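Local structure of pirin family protein (Acinetobacter baumannii, 6D0P) at residues 26-37 with 226-234. The protein is a two-domain, metal-binding cupin protein of the pirin family that probably acts as a quercetin 2,3-dioxygenase, with iron as its likely cofactor. Sequence-based numbering, arbitrary orientation.
Sequences YNLFSYDRLGQT and KTVAILSRE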
loop_
_atom_site.group_PDB
_atom_site.type_symbol
_atom_site.label_atom_id
_atom_site.label_comp_id
_atom_site.label_asym_id
_atom_site.label_seq_id
_atom_site.Cartn_x
_atom_site.Cartn_y
_atom_site.Cartn_z
ATOM N N TYR A 26 -9.475 -5.232 -5.525
ATOM C CA TYR A 26 -9.355 -6.575 -4.999
ATOM C C TYR A 26 -8.577 -6.418 -3.696
ATOM O O TYR A 26 -7.420 -5.929 -3.718
ATOM C CB TYR A 26 -8.583 -7.487 -5.957
ATOM C CG TYR A 26 -9.240 -7.657 -7.300
ATOM C CD1 TYR A 26 -9.076 -6.718 -8.311
ATOM C CD2 TYR A 26 -10.107 -8.709 -7.527
ATOM C CE1 TYR A 26 -9.716 -6.854 -9.538
ATOM C CE2 TYR A 26 -10.766 -8.851 -8.736
ATOM C CZ TYR A 26 -10.548 -7.944 -9.753
ATOM O OH TYR A 26 -11.208 -8.115 -10.934
ATOM N N ASN A 27 -9.224 -6.709 -2.589
ATOM C CA ASN A 27 -8.563 -6.652 -1.306
ATOM C C ASN A 27 -7.612 -7.840 -1.245
ATOM O O ASN A 27 -8.085 -8.969 -1.294
ATOM C CB ASN A 27 -9.536 -6.730 -0.130
ATOM C CG ASN A 27 -8.784 -6.729 1.181
ATOM O OD1 ASN A 27 -8.698 -7.754 1.849
ATOM N ND2 ASN A 27 -8.132 -5.626 1.482
ATOM N N LEU A 28 -6.324 -7.595 -1.159
ATOM C CA LEU A 28 -5.352 -8.713 -1.151
ATOM C C LEU A 28 -5.021 -9.134 0.283
ATOM O O LEU A 28 -4.656 -10.292 0.508
ATOM C CB LEU A 28 -4.122 -8.320 -1.953
ATOM C CG LEU A 28 -4.416 -7.930 -3.397
ATOM C CD1 LEU A 28 -3.125 -7.785 -4.178
ATOM C CD2 LEU A 28 -5.339 -8.948 -4.054
ATOM N N PHE A 29 -5.127 -8.221 1.234
ATOM C CA PHE A 29 -5.011 -8.619 2.633
ATOM C C PHE A 29 -5.643 -7.535 3.508
ATOM O O PHE A 29 -5.750 -6.338 3.134
ATOM C CB PHE A 29 -3.567 -8.959 3.051
ATOM C CG PHE A 29 -2.541 -7.854 3.023
ATOM C CD1 PHE A 29 -2.545 -6.841 3.974
ATOM C CD2 PHE A 29 -1.512 -7.865 2.089
ATOM C CE1 PHE A 29 -1.576 -5.844 3.938
ATOM C CE2 PHE A 29 -0.531 -6.898 2.079
ATOM C CZ PHE A 29 -0.565 -5.884 3.013
ATOM N N SER A 30 -6.048 -7.994 4.682
ATOM C CA SER A 30 -6.645 -7.154 5.688
ATOM C C SER A 30 -6.262 -7.642 7.093
ATOM O O SER A 30 -6.245 -8.838 7.351
ATOM C CB SER A 30 -8.146 -7.114 5.526
ATOM O OG SER A 30 -8.729 -6.396 6.606
ATOM N N TYR A 31 -6.091 -6.690 8.010
ATOM C CA TYR A 31 -5.770 -6.957 9.421
ATOM C C TYR A 31 -6.938 -7.702 10.085
ATOM O O TYR A 31 -6.759 -8.364 11.093
ATOM C CB TYR A 31 -5.521 -5.656 10.189
ATOM C CG TYR A 31 -6.731 -4.790 10.388
ATOM C CD1 TYR A 31 -7.554 -4.964 11.492
ATOM C CD2 TYR A 31 -7.052 -3.790 9.492
ATOM C CE1 TYR A 31 -8.691 -4.193 11.673
ATOM C CE2 TYR A 31 -8.160 -2.985 9.675
ATOM C CZ TYR A 31 -8.995 -3.200 10.760
ATOM O OH TYR A 31 -10.095 -2.412 10.941
ATOM N N ASP A 32 -8.117 -7.552 9.507
ATOM C CA ASP A 32 -9.329 -8.130 10.062
ATOM C C ASP A 32 -9.319 -9.650 9.876
ATOM O O ASP A 32 -9.982 -10.341 10.611
ATOM C CB ASP A 32 -10.584 -7.539 9.409
ATOM C CG ASP A 32 -11.838 -7.765 10.238
ATOM O OD1 ASP A 32 -11.827 -7.391 11.433
ATOM O OD2 ASP A 32 -12.809 -8.324 9.689
ATOM N N ARG A 33 -8.558 -10.140 8.901
ATOM C CA ARG A 33 -8.457 -11.579 8.629
ATOM C C ARG A 33 -7.103 -12.109 9.101
ATOM O O ARG A 33 -7.057 -13.169 9.691
ATOM C CB ARG A 33 -8.624 -11.875 7.132
ATOM C CG ARG A 33 -9.936 -11.364 6.546
ATOM C CD ARG A 33 -10.219 -11.879 5.144
ATOM N NE ARG A 33 -9.212 -11.520 4.146
ATOM C CZ ARG A 33 -9.244 -10.421 3.397
ATOM N NH1 ARG A 33 -10.193 -9.516 3.586
ATOM N NH2 ARG A 33 -8.344 -10.245 2.442
ATOM N N LEU A 34 -6.005 -11.387 8.886
ATOM C CA LEU A 34 -4.664 -11.995 9.270
ATOM C C LEU A 34 -4.021 -11.332 10.497
ATOM O O LEU A 34 -3.020 -11.824 10.989
ATOM C CB LEU A 34 -3.747 -11.933 8.050
ATOM C CG LEU A 34 -4.156 -12.881 6.920
ATOM C CD1 LEU A 34 -3.383 -12.591 5.638
ATOM C CD2 LEU A 34 -3.958 -14.326 7.352
ATOM N N GLY A 35 -4.516 -10.181 10.919
ATOM C CA GLY A 35 -4.081 -9.516 12.160
ATOM C C GLY A 35 -2.597 -9.183 12.288
ATOM O O GLY A 35 -2.012 -8.467 11.469
ATOM N N GLN A 36 -2.013 -9.658 13.408
ATOM C CA GLN A 36 -0.626 -9.414 13.800
ATOM C C GLN A 36 0.381 -10.048 12.823
ATOM O O GLN A 36 1.532 -9.588 12.735
ATOM C CB GLN A 36 -0.364 -9.959 15.199
ATOM C CG GLN A 36 -1.200 -9.290 16.282
ATOM C CD GLN A 36 -0.766 -7.873 16.583
ATOM O OE1 GLN A 36 0.216 -7.369 16.037
ATOM N NE2 GLN A 36 -1.497 -7.226 17.483
ATOM N N THR A 37 -0.027 -11.076 12.094
ATOM C CA THR A 37 0.870 -11.713 11.119
ATOM C C THR A 37 1.374 -10.699 10.075
ATOM O O THR A 37 2.518 -10.808 9.572
ATOM C CB THR A 37 0.146 -12.861 10.406
ATOM O OG1 THR A 37 -0.197 -13.801 11.426
ATOM C CG2 THR A 37 0.977 -13.512 9.328
ATOM N N LYS A 226 -2.825 -11.242 -8.209
ATOM C CA LYS A 226 -3.778 -10.925 -7.153
ATOM C C LYS A 226 -3.505 -11.840 -5.955
ATOM O O LYS A 226 -4.452 -12.362 -5.355
ATOM C CB LYS A 226 -5.227 -11.098 -7.624
ATOM C CG LYS A 226 -5.621 -10.406 -8.925
ATOM C CD LYS A 226 -7.090 -10.623 -9.265
ATOM C CE LYS A 226 -7.431 -10.454 -10.729
ATOM N NZ LYS A 226 -7.173 -9.078 -11.203
ATOM N N THR A 227 -2.217 -12.043 -5.630
ATOM C CA THR A 227 -1.845 -12.971 -4.543
ATOM C C THR A 227 -0.869 -12.306 -3.564
ATOM O O THR A 227 -0.005 -11.489 -3.974
ATOM C CB THR A 227 -1.165 -14.237 -5.094
ATOM O OG1 THR A 227 -2.060 -14.987 -5.931
ATOM C CG2 THR A 227 -0.697 -15.187 -4.014
ATOM N N VAL A 228 -1.025 -12.631 -2.288
ATOM C CA VAL A 228 -0.035 -12.276 -1.285
ATOM C C VAL A 228 0.499 -13.572 -0.662
ATOM O O VAL A 228 -0.281 -14.446 -0.276
ATOM C CB VAL A 228 -0.566 -11.328 -0.192
ATOM C CG1 VAL A 228 -1.804 -11.855 0.507
ATOM C CG2 VAL A 228 0.519 -11.035 0.833
ATOM N N ALA A 229 1.813 -13.683 -0.607
ATOM C CA ALA A 229 2.498 -14.766 0.066
ATOM C C ALA A 229 3.101 -14.222 1.368
ATOM O O ALA A 229 3.649 -13.126 1.397
ATOM C CB ALA A 229 3.578 -15.354 -0.806
ATOM N N ILE A 230 3.038 -15.036 2.416
ATOM C CA ILE A 230 3.623 -14.727 3.698
ATOM C C ILE A 230 4.854 -15.620 3.887
ATOM O O ILE A 230 4.768 -16.860 3.764
ATOM C CB ILE A 230 2.560 -14.916 4.794
ATOM C CG1 ILE A 230 1.397 -13.950 4.535
ATOM C CG2 ILE A 230 3.154 -14.748 6.190
ATOM C CD1 ILE A 230 0.298 -14.041 5.514
ATOM N N LEU A 231 6.005 -14.992 4.110
ATOM C CA LEU A 231 7.249 -15.731 4.362
ATOM C C LEU A 231 7.546 -15.675 5.867
ATOM O O LEU A 231 6.968 -14.868 6.605
ATOM C CB LEU A 231 8.419 -15.147 3.567
ATOM C CG LEU A 231 8.242 -14.962 2.062
ATOM C CD1 LEU A 231 9.574 -14.652 1.407
ATOM C CD2 LEU A 231 7.606 -16.143 1.382
ATOM N N SER A 232 8.411 -16.555 6.342
ATOM C CA SER A 232 8.728 -16.590 7.760
ATOM C C SER A 232 9.496 -15.328 8.188
ATOM O O SER A 232 10.277 -14.728 7.421
ATOM C CB SER A 232 9.488 -17.844 8.129
ATOM O OG SER A 232 10.736 -17.894 7.435
ATOM N N ARG A 233 9.262 -14.932 9.429
ATOM C CA ARG A 233 9.998 -13.806 10.025
ATOM C C ARG A 233 11.458 -14.214 10.230
ATOM O O ARG A 233 12.359 -13.415 10.006
ATOM C CB ARG A 233 9.350 -13.346 11.330
ATOM C CG ARG A 233 8.055 -12.599 11.091
ATOM C CD ARG A 233 7.349 -12.201 12.353
ATOM N NE ARG A 233 6.123 -11.483 12.035
ATOM C CZ ARG A 233 5.236 -11.106 12.927
ATOM N NH1 ARG A 233 5.433 -11.384 14.205
ATOM N NH2 ARG A 233 4.162 -10.439 12.542
ATOM N N GLU A 234 11.673 -15.473 10.583
ATOM C CA GLU A 234 13.015 -16.011 10.748
ATOM C C GLU A 234 13.676 -16.110 9.369
ATOM O O GLU A 234 13.043 -16.575 8.423
ATOM C CB GLU A 234 12.950 -17.396 11.410
ATOM C CG GLU A 234 12.227 -17.430 12.765
ATOM C CD GLU A 234 10.756 -16.995 12.836
ATOM O OE1 GLU A 234 9.965 -17.310 11.872
ATOM O OE2 GLU A 234 10.381 -16.321 13.869
HETATM O O HOH W 1 4.583 -12.507 9.720
#
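In one of its two modelled conformers, Lys226 lies across one face of the Tyr26 ring, joining the aliphatic and the charged part of its chain to the same aromatic surface. In this conformer Lys226 CD makes a CH-pi contact 4.1 Å from the centroid of the Tyr26 ring and close to the ring normal. A bend at the last torsion (chi4 -63°) then keeps Lys226 NZ over this face, 4.0 Å from the Tyr26 ring centroid and nearer the side of Tyr26 CE1 and CZ, in a cation-pi interaction. At the base of the same lysine, the CD2 branch of Leu28 rests on the main chain, 3.8 Å from Lys226 O.

Val228 follows along the strand and divides its branches between two neighbours. Val228 CG1 comes within 3.3 Å of Leu28 O, a close fit between a methyl and a main-chain carbonyl, whereas CG2 meets Phe29 CD2 with the two side chains crossing at roughly a right angle. Further on, Ile230 CD1 reaches Leu34 CD1 tip to tip and also touches Thr37 CG2 at 3.9 Å, extending the apolar seam to the 3-10 segment that begins at Gln36. Beyond it the contact becomes polar: the extended chain of Arg233 brings NH2 to Gln36 O (2.8 Å), near the guanidinium plane but with a bent, weak hydrogen bond, and a longer weak one runs to Thr37 O. A water donates to Thr37 O and accepts weakly from Arg233 NE.

The contact is interdomain packing between the two cupin domains of the pirin fold, away from the manganese site. Strand 23-30 pairs with strand 41-52 in the N-terminal sheet, while 227-231 runs between strands 7-12 and 205-210 in the other; Tyr11 borders Leu34 and Ile230, and Leu207 packs against both Phe29 and Ile230.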